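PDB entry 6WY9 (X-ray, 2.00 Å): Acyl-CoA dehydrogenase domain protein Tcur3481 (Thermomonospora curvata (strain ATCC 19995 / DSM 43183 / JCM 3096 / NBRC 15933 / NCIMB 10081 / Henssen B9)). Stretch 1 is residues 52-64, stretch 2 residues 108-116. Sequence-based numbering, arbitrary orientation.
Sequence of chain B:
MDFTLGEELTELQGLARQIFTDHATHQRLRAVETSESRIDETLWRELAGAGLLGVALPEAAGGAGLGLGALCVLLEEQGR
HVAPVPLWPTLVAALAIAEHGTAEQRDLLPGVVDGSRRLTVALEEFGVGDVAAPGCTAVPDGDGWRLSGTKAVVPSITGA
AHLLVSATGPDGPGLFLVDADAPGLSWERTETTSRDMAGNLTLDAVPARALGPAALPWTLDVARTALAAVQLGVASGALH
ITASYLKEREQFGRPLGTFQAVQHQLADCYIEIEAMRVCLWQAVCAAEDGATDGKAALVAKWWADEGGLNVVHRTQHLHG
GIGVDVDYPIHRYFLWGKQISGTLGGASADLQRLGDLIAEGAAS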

# COMPACT_ATOMS: atom_id res chain seq x y z
N LEU B 52 -11.23 -16.34 -35.12
CA LEU B 52 -10.52 -15.85 -33.96
C LEU B 52 -9.87 -16.97 -33.15
O LEU B 52 -8.90 -16.69 -32.44
CB LEU B 52 -11.48 -15.03 -33.08
CG LEU B 52 -11.89 -13.72 -33.76
CD1 LEU B 52 -13.00 -13.04 -32.99
CD2 LEU B 52 -10.67 -12.82 -33.78
N LEU B 53 -10.35 -18.22 -33.26
CA LEU B 53 -9.61 -19.32 -32.62
C LEU B 53 -8.34 -19.63 -33.40
O LEU B 53 -7.38 -20.17 -32.83
CB LEU B 53 -10.49 -20.58 -32.50
CG LEU B 53 -11.80 -20.42 -31.71
CD1 LEU B 53 -12.58 -21.74 -31.68
CD2 LEU B 53 -11.62 -19.86 -30.25
N GLY B 54 -8.32 -19.32 -34.69
CA GLY B 54 -7.18 -19.65 -35.51
C GLY B 54 -6.14 -18.58 -35.61
O GLY B 54 -5.03 -18.84 -36.08
N VAL B 55 -6.48 -17.37 -35.15
CA VAL B 55 -5.63 -16.22 -35.44
C VAL B 55 -4.24 -16.40 -34.83
O VAL B 55 -3.23 -16.11 -35.48
CB VAL B 55 -6.31 -14.90 -35.00
CG1 VAL B 55 -6.38 -14.79 -33.50
CG2 VAL B 55 -5.58 -13.73 -35.57
N ALA B 56 -4.15 -16.96 -33.62
CA ALA B 56 -2.85 -17.17 -32.96
C ALA B 56 -2.13 -18.47 -33.37
O ALA B 56 -0.96 -18.65 -32.98
CB ALA B 56 -3.01 -17.17 -31.44
N LEU B 57 -2.78 -19.36 -34.11
CA LEU B 57 -2.26 -20.70 -34.39
C LEU B 57 -1.59 -20.76 -35.76
O LEU B 57 -1.77 -19.86 -36.58
CB LEU B 57 -3.40 -21.73 -34.33
CG LEU B 57 -3.67 -22.23 -32.90
CD1 LEU B 57 -3.65 -21.07 -31.97
CD2 LEU B 57 -5.01 -22.91 -32.81
N PRO B 58 -0.86 -21.83 -36.05
CA PRO B 58 -0.06 -21.86 -37.28
C PRO B 58 -0.91 -21.95 -38.54
O PRO B 58 -2.04 -22.46 -38.54
CB PRO B 58 0.81 -23.12 -37.12
CG PRO B 58 0.64 -23.54 -35.68
CD PRO B 58 -0.72 -23.10 -35.31
N GLU B 59 -0.32 -21.48 -39.64
CA GLU B 59 -1.00 -21.56 -40.93
C GLU B 59 -1.21 -23.01 -41.36
O GLU B 59 -2.27 -23.34 -41.90
CB GLU B 59 -0.20 -20.79 -41.99
CG GLU B 59 -0.22 -19.27 -41.80
CD GLU B 59 0.57 -18.54 -42.87
OE1 GLU B 59 1.38 -19.18 -43.56
OE2 GLU B 59 0.37 -17.32 -43.04
N ALA B 60 -0.22 -23.88 -41.14
CA ALA B 60 -0.39 -25.28 -41.54
C ALA B 60 -1.62 -25.94 -40.90
O ALA B 60 -2.11 -26.93 -41.43
CB ALA B 60 0.87 -26.09 -41.22
N ALA B 61 -2.13 -25.41 -39.78
CA ALA B 61 -3.37 -25.90 -39.18
C ALA B 61 -4.58 -25.06 -39.57
O ALA B 61 -5.66 -25.24 -38.98
CB ALA B 61 -3.25 -25.95 -37.65
N GLY B 62 -4.43 -24.13 -40.51
CA GLY B 62 -5.52 -23.26 -40.91
C GLY B 62 -5.60 -21.95 -40.17
O GLY B 62 -6.54 -21.18 -40.41
N GLY B 63 -4.66 -21.66 -39.27
CA GLY B 63 -4.67 -20.41 -38.53
C GLY B 63 -4.02 -19.26 -39.31
O GLY B 63 -3.62 -19.39 -40.46
N ALA B 64 -3.94 -18.11 -38.65
CA ALA B 64 -3.29 -16.98 -39.30
C ALA B 64 -1.80 -16.87 -38.96
O ALA B 64 -1.10 -16.05 -39.57
CB ALA B 64 -4.00 -15.67 -38.92
N LEU B 108 -3.96 -32.34 -34.09
CA LEU B 108 -5.17 -31.94 -33.37
C LEU B 108 -5.55 -30.48 -33.62
O LEU B 108 -6.67 -30.07 -33.26
CB LEU B 108 -4.99 -32.19 -31.86
CG LEU B 108 -4.61 -33.59 -31.36
CD1 LEU B 108 -4.39 -33.56 -29.86
CD2 LEU B 108 -5.73 -34.55 -31.66
N LEU B 109 -4.65 -29.67 -34.19
CA LEU B 109 -4.82 -28.22 -34.19
C LEU B 109 -5.91 -27.78 -35.17
O LEU B 109 -6.66 -26.84 -34.89
CB LEU B 109 -3.47 -27.54 -34.51
CG LEU B 109 -2.39 -27.73 -33.42
CD1 LEU B 109 -0.98 -27.17 -33.76
CD2 LEU B 109 -2.88 -27.16 -32.09
N PRO B 110 -6.01 -28.41 -36.34
CA PRO B 110 -7.13 -28.05 -37.22
C PRO B 110 -8.47 -28.09 -36.51
O PRO B 110 -9.28 -27.18 -36.70
CB PRO B 110 -7.02 -29.10 -38.34
CG PRO B 110 -5.52 -29.27 -38.45
CD PRO B 110 -5.09 -29.36 -37.01
N GLY B 111 -8.73 -29.10 -35.67
CA GLY B 111 -9.99 -29.15 -34.95
C GLY B 111 -10.14 -28.01 -33.94
O GLY B 111 -11.26 -27.60 -33.62
N VAL B 112 -9.03 -27.50 -33.42
CA VAL B 112 -9.12 -26.33 -32.55
C VAL B 112 -9.47 -25.09 -33.36
O VAL B 112 -10.30 -24.26 -32.96
CB VAL B 112 -7.81 -26.11 -31.76
CG1 VAL B 112 -7.88 -24.79 -30.97
CG2 VAL B 112 -7.51 -27.31 -30.84
N VAL B 113 -8.82 -24.92 -34.52
CA VAL B 113 -9.08 -23.75 -35.36
C VAL B 113 -10.55 -23.68 -35.74
O VAL B 113 -11.17 -22.60 -35.68
CB VAL B 113 -8.16 -23.80 -36.61
CG1 VAL B 113 -8.64 -22.84 -37.70
CG2 VAL B 113 -6.70 -23.54 -36.19
N ASP B 114 -11.14 -24.81 -36.14
CA ASP B 114 -12.50 -24.77 -36.66
C ASP B 114 -13.57 -24.88 -35.56
O ASP B 114 -14.76 -24.85 -35.89
CB ASP B 114 -12.71 -25.84 -37.77
CG ASP B 114 -12.79 -27.29 -37.25
OD1 ASP B 114 -12.80 -27.52 -36.03
OD2 ASP B 114 -12.85 -28.23 -38.09
N GLY B 115 -13.18 -24.99 -34.29
CA GLY B 115 -14.09 -24.96 -33.16
C GLY B 115 -14.62 -26.29 -32.65
O GLY B 115 -15.30 -26.31 -31.62
N SER B 116 -14.31 -27.42 -33.31
CA SER B 116 -14.84 -28.71 -32.88
C SER B 116 -14.07 -29.35 -31.74
O SER B 116 -14.57 -30.33 -31.16
CB SER B 116 -14.87 -29.67 -34.07
OG SER B 116 -13.59 -29.71 -34.66
O HOH W 1 -11.24 -19.85 -35.93

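Two segments far apart in sequence can pack largely through apolar contact, with no direct hydrogen bond between them and most of the listed backbone bonds made within each segment. Stretches 52-64 and 108-116 of this acyl-CoA dehydrogenase domain protein illustrate the principle: no direct hydrogen bond crosses between them, yet together they bury 455 Å² of surface.

The first stretch folds back on itself. A type I turn from G54 to L57 is closed by L57 N to G54 O at 3.0 Å, and the same carbonyl receives A64 N, with A64 N to G54 O at 2.9 Å, so one oxygen ties the two ends of the loop together. P58 O plays a similar part, accepting from A61 N at 3.2 Å and from G63 N at 2.8 Å. The loop thus formed lies against the helix of the second stretch, and the two backbones approach most nearly at G54 and V113, whose CA atoms are 4.5 Å apart, and at A61 and P110, with CA atoms 4.8 Å apart.

V113 is the centre of the contact. Its CB leaves the backbone sideways, but with chi1 at 164° (t) its two methyl groups still reach the loop. V113 CG2 lies 3.4 Å from A61 O, 3.8 Å from L57 CD2 and 4.0 Å from G54 CA, while V113 CG1 lies 3.8 Å from G62 O. Such close packing depends on G54, where an ideal CB would fall only 3.1 Å from V113 CG1. G62 and G63 answer to constraints within the loop: at G62 the positive phi would jam a CB against the preceding carbonyl, and an ideal CB on G63 would come within 2.3 Å of G54 O.

The leucines extend the apolar surface. L57 points toward the helix, and its chi1 of -85° (m) with chi2 of 44° (p) places L57 CD2 3.9 Å from V112 CG1 as well as beside V113. L53 adopts the common m,t conformation, which carries L53 CD1 past the helix end, 3.6 Å from V112 O and 3.9 Å from G115 CA. L109, also m,t, points back at the loop: L109 CB meets A61 CB at 3.5 Å, and L109 CD1 lies a looser 4.4 Å from P58 CD. A61 CB also sits 3.9 Å from P110 CD, so its single methyl meets both residues.

Polar chemistry enters at the helix end. V113 O accepts a hydrogen bond from a water at 2.8 Å, and that water in turn accepts a weak one from G54 N at 3.2 Å, bridging the stretches where their backbones run close. Beyond, G115 leaves the helix with positive phi, a conformation that favours glycine. The CA-to-CB bond of D114 points away from the loop; with chi1 at 73° (p), D114 OD1 accepts from both S116 N at 3.1 Å and S116 OG at 2.7 Å. These bonds brace the exit from the helix within the second stretch.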